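Local coordinates for protein ATP-dependent helicase FUN30 (PDB 5GN1) that uses ATP hydrolysis to remodel nucleosomes, promoting DNA end resection at double-strand breaks and being required for heterochromatin organization, this chain being the C-terminal part of its ATPase domain, at residues D226-G234 against D253-A263; R241-Y249 against F266-N274. All coordinates share one frame; numbering follows the deposited sequence. Where two conformers were deposited one is given.

Interaction 1 (D226-G234 against D253-A263)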
loop_
_atom_site.group_PDB
_atom_site.type_symbol
_atom_site.label_atom_id
_atom_site.label_comp_id
_atom_site.label_asym_id
_atom_site.label_seq_id
_atom_site.Cartn_x
_atom_site.Cartn_y
_atom_site.Cartn_z
ATOM N N ASP A 226 2.182 -7.029 -18.226
ATOM C CA ASP A 226 2.213 -8.349 -18.848
ATOM C C ASP A 226 3.125 -9.320 -18.095
ATOM O O ASP A 226 3.730 -10.211 -18.698
ATOM C CB ASP A 226 2.625 -8.249 -20.324
ATOM C CG ASP A 226 2.217 -9.471 -21.127
ATOM O OD1 ASP A 226 1.188 -10.095 -20.777
ATOM O OD2 ASP A 226 2.932 -9.807 -22.101
ATOM N N TYR A 227 3.222 -9.174 -16.774
ATOM C CA TYR A 227 3.939 -10.125 -15.927
ATOM C C TYR A 227 2.930 -10.999 -15.193
ATOM O O TYR A 227 2.100 -10.480 -14.437
ATOM C CB TYR A 227 4.821 -9.410 -14.903
ATOM C CG TYR A 227 5.944 -8.546 -15.442
ATOM C CD1 TYR A 227 6.780 -8.982 -16.458
ATOM C CD2 TYR A 227 6.186 -7.294 -14.892
ATOM C CE1 TYR A 227 7.825 -8.171 -16.928
ATOM C CE2 TYR A 227 7.217 -6.496 -15.340
ATOM C CZ TYR A 227 8.030 -6.930 -16.361
ATOM O OH TYR A 227 9.043 -6.088 -16.789
ATOM N N LYS A 228 3.021 -12.313 -15.377
ATOM C CA LYS A 228 2.233 -13.227 -14.554
ATOM C C LYS A 228 2.680 -13.164 -13.096
ATOM O O LYS A 228 3.855 -12.944 -12.789
ATOM C CB LYS A 228 2.350 -14.674 -15.056
ATOM C CG LYS A 228 1.836 -14.922 -16.474
ATOM C CD LYS A 228 2.136 -16.376 -16.915
ATOM C CE LYS A 228 1.972 -16.581 -18.423
ATOM N NZ LYS A 228 2.432 -17.954 -18.875
ATOM N N PHE A 229 1.729 -13.375 -12.185
ATOM C CA PHE A 229 2.031 -13.282 -10.767
ATOM C C PHE A 229 1.112 -14.219 -9.994
ATOM O O PHE A 229 0.076 -14.659 -10.495
ATOM C CB PHE A 229 1.875 -11.836 -10.256
ATOM C CG PHE A 229 0.446 -11.350 -10.263
ATOM C CD1 PHE A 229 -0.098 -10.777 -11.406
ATOM C CD2 PHE A 229 -0.356 -11.502 -9.139
ATOM C CE1 PHE A 229 -1.417 -10.368 -11.434
ATOM C CE2 PHE A 229 -1.680 -11.086 -9.147
ATOM C CZ PHE A 229 -2.215 -10.528 -10.298
ATOM N N LEU A 230 1.514 -14.527 -8.763
ATOM C CA LEU A 230 0.672 -15.173 -7.767
ATOM C C LEU A 230 0.649 -14.303 -6.524
ATOM O O LEU A 230 1.494 -13.411 -6.351
ATOM C CB LEU A 230 1.182 -16.575 -7.406
ATOM C CG LEU A 230 1.259 -17.570 -8.567
ATOM C CD1 LEU A 230 2.305 -18.653 -8.270
ATOM C CD2 LEU A 230 -0.114 -18.194 -8.842
ATOM N N ARG A 231 -0.312 -14.579 -5.647
ATOM C CA ARG A 231 -0.500 -13.761 -4.457
ATOM C C ARG A 231 -0.814 -14.627 -3.247
ATOM O O ARG A 231 -1.555 -15.605 -3.352
ATOM C CB ARG A 231 -1.626 -12.742 -4.677
ATOM C CG ARG A 231 -2.161 -12.105 -3.398
ATOM C CD ARG A 231 -3.085 -10.951 -3.732
ATOM N NE ARG A 231 -3.576 -10.267 -2.539
ATOM C CZ ARG A 231 -4.263 -9.128 -2.578
ATOM N NH1 ARG A 231 -4.523 -8.565 -3.749
ATOM N NH2 ARG A 231 -4.698 -8.565 -1.458
ATOM N N LEU A 232 -0.246 -14.255 -2.099
ATOM C CA LEU A 232 -0.463 -14.955 -0.839
ATOM C C LEU A 232 -0.396 -13.925 0.275
ATOM O O LEU A 232 0.643 -13.281 0.456
ATOM C CB LEU A 232 0.586 -16.067 -0.613
ATOM C CG LEU A 232 0.432 -17.059 0.559
ATOM C CD1 LEU A 232 1.365 -18.233 0.347
ATOM C CD2 LEU A 232 0.705 -16.441 1.938
ATOM N N ASP A 233 -1.483 -13.779 1.030
ATOM C CA ASP A 233 -1.514 -12.804 2.113
ATOM C C ASP A 233 -2.161 -13.454 3.333
ATOM O O ASP A 233 -2.381 -14.668 3.376
ATOM C CB ASP A 233 -2.219 -11.513 1.654
ATOM C CG ASP A 233 -3.631 -11.744 1.113
ATOM O OD1 ASP A 233 -4.356 -12.605 1.636
ATOM O OD2 ASP A 233 -4.025 -11.057 0.147
ATOM N N GLY A 234 -2.463 -12.642 4.345
ATOM C CA GLY A 234 -3.049 -13.191 5.556
ATOM C C GLY A 234 -4.462 -13.710 5.394
ATOM O O GLY A 234 -4.950 -14.423 6.279
ATOM N N ASP A 253 7.437 -19.501 -16.129
ATOM C CA ASP A 253 6.896 -18.305 -16.760
ATOM C C ASP A 253 6.090 -17.429 -15.802
ATOM O O ASP A 253 5.401 -16.510 -16.264
ATOM C CB ASP A 253 6.025 -18.697 -17.958
ATOM C CG ASP A 253 5.815 -17.550 -18.938
ATOM O OD1 ASP A 253 6.775 -16.783 -19.191
ATOM O OD2 ASP A 253 4.683 -17.429 -19.467
ATOM N N ILE A 254 6.133 -17.702 -14.497
ATOM C CA ILE A 254 5.497 -16.834 -13.505
ATOM C C ILE A 254 6.605 -16.145 -12.722
ATOM O O ILE A 254 7.157 -16.737 -11.784
ATOM C CB ILE A 254 4.569 -17.602 -12.554
ATOM C CG1 ILE A 254 3.530 -18.412 -13.327
ATOM C CG2 ILE A 254 3.835 -16.626 -11.620
ATOM C CD1 ILE A 254 2.466 -19.056 -12.413
ATOM N N PRO A 255 6.962 -14.905 -13.057
ATOM C CA PRO A 255 8.159 -14.316 -12.446
ATOM C C PRO A 255 7.934 -13.739 -11.059
ATOM O O PRO A 255 8.921 -13.518 -10.343
ATOM C CB PRO A 255 8.558 -13.224 -13.448
ATOM C CG PRO A 255 7.228 -12.815 -14.075
ATOM C CD PRO A 255 6.463 -14.110 -14.193
ATOM N N ILE A 256 6.685 -13.502 -10.647
ATOM C CA ILE A 256 6.387 -12.623 -9.514
ATOM C C ILE A 256 5.458 -13.314 -8.529
ATOM O O ILE A 256 4.436 -13.888 -8.925
ATOM C CB ILE A 256 5.749 -11.298 -9.962
ATOM C CG1 ILE A 256 6.692 -10.541 -10.884
ATOM C CG2 ILE A 256 5.399 -10.428 -8.739
ATOM C CD1 ILE A 256 6.100 -9.245 -11.376
ATOM N N PHE A 257 5.797 -13.216 -7.245
ATOM C CA PHE A 257 4.934 -13.582 -6.126
ATOM C C PHE A 257 4.745 -12.325 -5.283
ATOM O O PHE A 257 5.729 -11.751 -4.808
ATOM C CB PHE A 257 5.575 -14.691 -5.287
ATOM C CG PHE A 257 4.597 -15.679 -4.712
ATOM C CD1 PHE A 257 3.375 -15.269 -4.226
ATOM C CD2 PHE A 257 4.904 -17.034 -4.672
ATOM C CE1 PHE A 257 2.476 -16.201 -3.691
ATOM C CE2 PHE A 257 4.011 -17.956 -4.141
ATOM C CZ PHE A 257 2.797 -17.533 -3.655
ATOM N N ILE A 258 3.496 -11.878 -5.111
ATOM C CA ILE A 258 3.217 -10.726 -4.261
ATOM C C ILE A 258 2.621 -11.227 -2.950
ATOM O O ILE A 258 1.770 -12.128 -2.942
ATOM C CB ILE A 258 2.307 -9.688 -4.958
ATOM C CG1 ILE A 258 0.867 -10.192 -5.109
ATOM C CG2 ILE A 258 2.893 -9.257 -6.314
ATOM C CD1 ILE A 258 -0.052 -9.148 -5.748
ATOM N N LEU A 259 3.110 -10.680 -1.831
ATOM C CA LEU A 259 2.779 -11.182 -0.501
ATOM C C LEU A 259 2.628 -10.031 0.474
ATOM O O LEU A 259 3.211 -8.957 0.285
ATOM C CB LEU A 259 3.862 -12.115 0.083
ATOM C CG LEU A 259 4.331 -13.325 -0.724
ATOM C CD1 LEU A 259 5.649 -13.011 -1.383
ATOM C CD2 LEU A 259 4.473 -14.544 0.204
ATOM N N SER A 260 1.852 -10.264 1.532
ATOM C CA SER A 260 1.895 -9.352 2.667
ATOM C C SER A 260 3.181 -9.591 3.449
ATOM O O SER A 260 3.682 -10.715 3.534
ATOM C CB SER A 260 0.679 -9.532 3.579
ATOM O OG SER A 260 0.528 -10.880 3.976
ATOM N N THR A 261 3.730 -8.510 4.004
ATOM C CA THR A 261 4.952 -8.621 4.793
ATOM C C THR A 261 4.780 -9.604 5.945
ATOM O O THR A 261 5.724 -10.320 6.291
ATOM C CB THR A 261 5.354 -7.236 5.279
ATOM O OG1 THR A 261 5.590 -6.419 4.130
ATOM C CG2 THR A 261 6.612 -7.280 6.120
ATOM N N LYS A 262 3.569 -9.700 6.499
ATOM C CA LYS A 262 3.280 -10.673 7.551
ATOM C C LYS A 262 3.435 -12.115 7.065
ATOM O O LYS A 262 3.669 -13.009 7.886
ATOM C CB LYS A 262 1.868 -10.432 8.120
ATOM C CG LYS A 262 0.709 -10.548 7.108
ATOM C CD LYS A 262 -0.633 -9.975 7.643
ATOM C CE LYS A 262 -1.864 -10.286 6.732
ATOM N NZ LYS A 262 -2.130 -9.474 5.469
ATOM N N ALA A 263 3.346 -12.370 5.750
ATOM C CA ALA A 263 3.666 -13.715 5.274
ATOM C C ALA A 263 5.114 -14.079 5.556
ATOM O O ALA A 263 5.445 -15.270 5.604
ATOM C CB ALA A 263 3.363 -13.868 3.775
HETATM O O HOH W 1 4.944 -13.642 -17.118
#
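Arg231 and Ile258 pair side by side on two parallel strands, 229-232 and 256-260, the two strands of a beta-alpha-beta unit in the second RecA-like lobe of this SNF2-family ATPase. Strand 229-232 lies at the border of the sheet, and the ladder joining it to its neighbour is tight in the middle: Ile258 N donates almost straight to Leu230 O (2.8 Å), and Leu232 N returns the bond to Ile258 O, but the rung from Ser260 N to Leu232 O is weak. On the face with Phe229 and Arg231, Ile258 holds CG1 between its backbone N and carbonyl carbon (chi1 71°), which brings CG1 to 3.6 Å from Arg231 CB. The extended arginine chain runs on past this isoleucine, and its NE and NH2 both grip Asp233 OD2, NE at 2.8 Å, with the carboxylate oxygen near the guanidinium plane. NH1 turns to Asp216 and Glu219 of helix 212-224, which covers this face. A leucine at Arg231 would probably leave Asp233 OD2 without its two guanidinium donors and the two helix acids without their mate. On the other face, Leu230 CB sits over the Phe257 ring, 4.1 Å from its centroid, while Leu232 CB meets Phe257 CE1 obliquely at 3.6 Å. At the start, a water links Lys228 N to Asp253 O, and extended Lys228 carries NZ to Asp253 OD2, a salt bridge modelled too short to be trusted in detail. The ladder and apolar contacts thus join the strands, while Arg231 ties strand 229-232 to the helix and braces Asp233.

Interaction 2 (R241-Y249 against F266-N274)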
loop_
_atom_site.group_PDB
_atom_site.type_symbol
_atom_site.label_atom_id
_atom_site.label_comp_id
_atom_site.label_asym_id
_atom_site.label_seq_id
_atom_site.Cartn_x
_atom_site.Cartn_y
_atom_site.Cartn_z
ATOM N N ARG A 241 -2.241 -22.381 0.680
ATOM C CA ARG A 241 -0.920 -21.814 0.441
ATOM C C ARG A 241 -0.080 -22.703 -0.469
ATOM O O ARG A 241 0.651 -22.199 -1.331
ATOM C CB ARG A 241 -0.204 -21.584 1.764
ATOM C CG ARG A 241 -0.869 -20.514 2.599
ATOM C CD ARG A 241 -0.206 -20.407 3.921
ATOM N NE ARG A 241 -0.824 -19.387 4.751
ATOM C CZ ARG A 241 -0.541 -19.228 6.036
ATOM N NH1 ARG A 241 0.341 -20.034 6.617
ATOM N NH2 ARG A 241 -1.151 -18.284 6.742
ATOM N N GLN A 242 -0.190 -24.026 -0.307
ATOM C CA GLN A 242 0.715 -24.938 -0.992
ATOM C C GLN A 242 0.520 -24.896 -2.501
ATOM O O GLN A 242 1.494 -24.874 -3.255
ATOM C CB GLN A 242 0.525 -26.358 -0.464
ATOM C CG GLN A 242 1.548 -27.322 -1.033
ATOM C CD GLN A 242 2.960 -26.877 -0.712
ATOM O OE1 GLN A 242 3.722 -26.492 -1.603
ATOM N NE2 GLN A 242 3.317 -26.915 0.569
ATOM N N LEU A 243 -0.728 -24.908 -2.969
ATOM C CA LEU A 243 -0.961 -24.864 -4.411
ATOM C C LEU A 243 -0.310 -23.637 -5.040
ATOM O O LEU A 243 0.257 -23.719 -6.137
ATOM C CB LEU A 243 -2.460 -24.873 -4.722
ATOM C CG LEU A 243 -2.862 -24.890 -6.210
ATOM C CD1 LEU A 243 -2.967 -26.321 -6.764
ATOM C CD2 LEU A 243 -4.167 -24.129 -6.440
ATOM N N LEU A 244 -0.382 -22.502 -4.352
ATOM C CA LEU A 244 0.211 -21.271 -4.861
ATOM C C LEU A 244 1.732 -21.391 -4.927
ATOM O O LEU A 244 2.349 -21.063 -5.941
ATOM C CB LEU A 244 -0.185 -20.082 -3.983
ATOM C CG LEU A 244 -1.673 -19.725 -3.958
ATOM C CD1 LEU A 244 -1.975 -18.762 -2.819
ATOM C CD2 LEU A 244 -2.108 -19.137 -5.291
ATOM N N ILE A 245 2.325 -21.863 -3.836
ATOM C CA ILE A 245 3.769 -22.031 -3.757
ATOM C C ILE A 245 4.262 -22.997 -4.822
ATOM O O ILE A 245 5.197 -22.692 -5.563
ATOM C CB ILE A 245 4.204 -22.527 -2.368
ATOM C CG1 ILE A 245 3.846 -21.465 -1.326
ATOM C CG2 ILE A 245 5.697 -22.818 -2.348
ATOM C CD1 ILE A 245 4.122 -21.891 0.099
ATOM N N ASP A 246 3.633 -24.163 -4.897
ATOM C CA ASP A 246 4.030 -25.149 -5.886
ATOM C C ASP A 246 3.935 -24.538 -7.258
ATOM O O ASP A 246 4.831 -24.723 -8.082
ATOM C CB ASP A 246 3.138 -26.374 -5.842
ATOM C CG ASP A 246 3.427 -27.239 -4.686
ATOM O OD1 ASP A 246 4.508 -27.096 -4.076
ATOM O OD2 ASP A 246 2.575 -28.091 -4.359
ATOM N N LYS A 247 2.854 -23.813 -7.529
ATOM C CA LYS A 247 2.793 -23.236 -8.857
ATOM C C LYS A 247 3.989 -22.333 -9.148
ATOM O O LYS A 247 4.499 -22.298 -10.268
ATOM C CB LYS A 247 1.511 -22.466 -8.974
ATOM C CG LYS A 247 0.758 -22.575 -10.262
ATOM C CD LYS A 247 -0.667 -22.158 -9.980
ATOM C CE LYS A 247 -1.473 -21.870 -11.235
ATOM N NZ LYS A 247 -2.813 -21.341 -10.854
ATOM N N PHE A 248 4.432 -21.606 -8.130
ATOM C CA PHE A 248 5.553 -20.685 -8.271
ATOM C C PHE A 248 6.829 -21.440 -8.627
ATOM O O PHE A 248 7.616 -20.991 -9.461
ATOM C CB PHE A 248 5.755 -19.884 -6.984
ATOM C CG PHE A 248 6.609 -18.661 -7.158
ATOM C CD1 PHE A 248 6.348 -17.757 -8.175
ATOM C CD2 PHE A 248 7.672 -18.415 -6.306
ATOM C CE1 PHE A 248 7.131 -16.630 -8.337
ATOM C CE2 PHE A 248 8.460 -17.290 -6.464
ATOM C CZ PHE A 248 8.189 -16.396 -7.482
ATOM N N TYR A 249 7.028 -22.588 -7.988
ATOM C CA TYR A 249 8.208 -23.410 -8.237
ATOM C C TYR A 249 8.154 -24.085 -9.598
ATOM O O TYR A 249 9.188 -24.249 -10.250
ATOM C CB TYR A 249 8.349 -24.478 -7.150
ATOM C CG TYR A 249 9.069 -24.015 -5.913
ATOM C CD1 TYR A 249 10.451 -24.102 -5.822
ATOM C CD2 TYR A 249 8.364 -23.490 -4.832
ATOM C CE1 TYR A 249 11.119 -23.681 -4.677
ATOM C CE2 TYR A 249 9.012 -23.056 -3.696
ATOM C CZ TYR A 249 10.388 -23.159 -3.613
ATOM O OH TYR A 249 11.026 -22.743 -2.455
ATOM N N PHE A 266 5.034 -16.778 8.085
ATOM C CA PHE A 266 4.302 -18.025 7.876
ATOM C C PHE A 266 5.210 -19.243 7.731
ATOM O O PHE A 266 4.703 -20.341 7.501
ATOM C CB PHE A 266 3.399 -17.939 6.630
ATOM C CG PHE A 266 2.335 -16.863 6.696
ATOM C CD1 PHE A 266 2.092 -16.158 7.867
ATOM C CD2 PHE A 266 1.562 -16.573 5.577
ATOM C CE1 PHE A 266 1.113 -15.170 7.919
ATOM C CE2 PHE A 266 0.573 -15.585 5.618
ATOM C CZ PHE A 266 0.351 -14.884 6.792
ATOM N N GLY A 267 6.527 -19.074 7.834
ATOM C CA GLY A 267 7.454 -20.181 7.630
ATOM C C GLY A 267 7.401 -20.815 6.252
ATOM O O GLY A 267 7.621 -22.022 6.128
ATOM N N ILE A 268 7.114 -20.033 5.209
ATOM C CA ILE A 268 7.066 -20.563 3.851
ATOM C C ILE A 268 8.444 -20.416 3.226
ATOM O O ILE A 268 9.240 -19.545 3.600
ATOM C CB ILE A 268 5.982 -19.876 2.989
ATOM C CG1 ILE A 268 6.249 -18.375 2.871
ATOM C CG2 ILE A 268 4.596 -20.134 3.565
ATOM C CD1 ILE A 268 5.126 -17.611 2.192
ATOM N N ASN A 269 8.721 -21.276 2.249
ATOM C CA ASN A 269 10.034 -21.400 1.623
ATOM C C ASN A 269 9.909 -21.048 0.144
ATOM O O ASN A 269 9.279 -21.784 -0.617
ATOM C CB ASN A 269 10.570 -22.820 1.810
ATOM C CG ASN A 269 12.008 -22.965 1.361
ATOM O OD1 ASN A 269 12.379 -22.502 0.288
ATOM N ND2 ASN A 269 12.830 -23.595 2.192
ATOM N N LEU A 270 10.533 -19.945 -0.271
ATOM C CA LEU A 270 10.408 -19.443 -1.640
ATOM C C LEU A 270 11.776 -19.253 -2.284
ATOM O O LEU A 270 12.032 -18.242 -2.942
ATOM C CB LEU A 270 9.604 -18.129 -1.672
ATOM C CG LEU A 270 8.156 -18.287 -1.195
ATOM C CD1 LEU A 270 7.443 -16.955 -0.970
ATOM C CD2 LEU A 270 7.408 -19.142 -2.181
ATOM N N VAL A 271 12.665 -20.253 -2.165
ATOM C CA VAL A 271 14.035 -20.083 -2.654
ATOM C C VAL A 271 14.124 -20.101 -4.174
ATOM O O VAL A 271 15.202 -19.877 -4.730
ATOM C CB VAL A 271 15.016 -21.123 -2.072
ATOM C CG1 VAL A 271 15.136 -20.955 -0.554
ATOM C CG2 VAL A 271 14.622 -22.538 -2.448
ATOM N N CYS A 272 13.013 -20.350 -4.869
ATOM C CA CYS A 272 13.087 -20.251 -6.323
ATOM C C CYS A 272 13.153 -18.806 -6.809
ATOM O O CYS A 272 13.346 -18.583 -8.010
ATOM C CB CYS A 272 11.909 -20.977 -6.978
ATOM S SG CYS A 272 10.299 -20.458 -6.381
ATOM N N ALA A 273 12.983 -17.826 -5.923
ATOM C CA ALA A 273 13.254 -16.427 -6.228
ATOM C C ALA A 273 14.541 -16.007 -5.526
ATOM O O ALA A 273 14.803 -16.449 -4.409
ATOM C CB ALA A 273 12.098 -15.535 -5.756
ATOM N N ASN A 274 15.351 -15.155 -6.171
ATOM C CA ASN A 274 16.520 -14.588 -5.499
ATOM C C ASN A 274 16.493 -13.064 -5.492
ATOM O O ASN A 274 17.538 -12.431 -5.293
ATOM C CB ASN A 274 17.838 -15.110 -6.100
ATOM C CG ASN A 274 18.082 -14.638 -7.524
ATOM O OD1 ASN A 274 17.218 -14.748 -8.390
ATOM N ND2 ASN A 274 19.290 -14.132 -7.780
#
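The guanidinium of Arg241 lies flat on one face of the Phe266 ring, with planes 5° apart and centres 3.9 Å apart, a stacked cation-pi pair in which NH2 sits over the ring toward its rim. The Tyr249 ring carries Cys272 SG over the centre of one face, 3.6 Å from the centroid, while Asn269 O and Ile245 CG2 lie in its plane at the edge. These groups join helix 241-250, the crossover helix of a beta-alpha-beta unit in the RecA-like fold, to the loop that leads from strand 256-260 to strand 275-278. Cys272 is shared between two aromatic rings: its SG, placed between backbone N and carbonyl carbon (chi1 54°), also approaches Phe248 obliquely. Ala273 CB stands at the edge of that same phenylalanine ring, whose other neighbours include Lys204, in a cation-pi contact, and Phe257, edge to face. Between the aromatic ends, Ile245 fits against the loop with both branches, CD1 reaching Ile268 CG2 at 3.9 Å and CG2 meeting Leu270 CD2 at 4.1 Å. Leu270 in turn packs beneath the helix on Phe257 and Leu259 of the sheet, so the loop bridges helix and strands. Arg241 spans the distance to Phe266 through a chain extended from CG to NE. At the far end of the contact the tyrosine hydroxyl both gives and takes: Tyr249 OH accepts from Val271 N at 3.0 Å, and Tyr249 OH donates to Asn269 O at 2.7 Å from above the carbonyl plane, 58° out of it.

Overall arrangement
From the N terminus, the chain runs through strand 229-232, enters helix 241-250 and returns along strand 256-260, where interaction 1 closes the beta-alpha-beta unit. It then passes into the loop at 266-274, and interaction 2 closes a second loop by bringing that segment back to the helix. The segments alternate along the chain, so the two closures cross, with centres about 10 Å apart. They meet through Leu244, which lies against Leu230 and Arg231. Together they join the border of the parallel sheet to the helix layer on one of its faces and to the approach to strand 275-278.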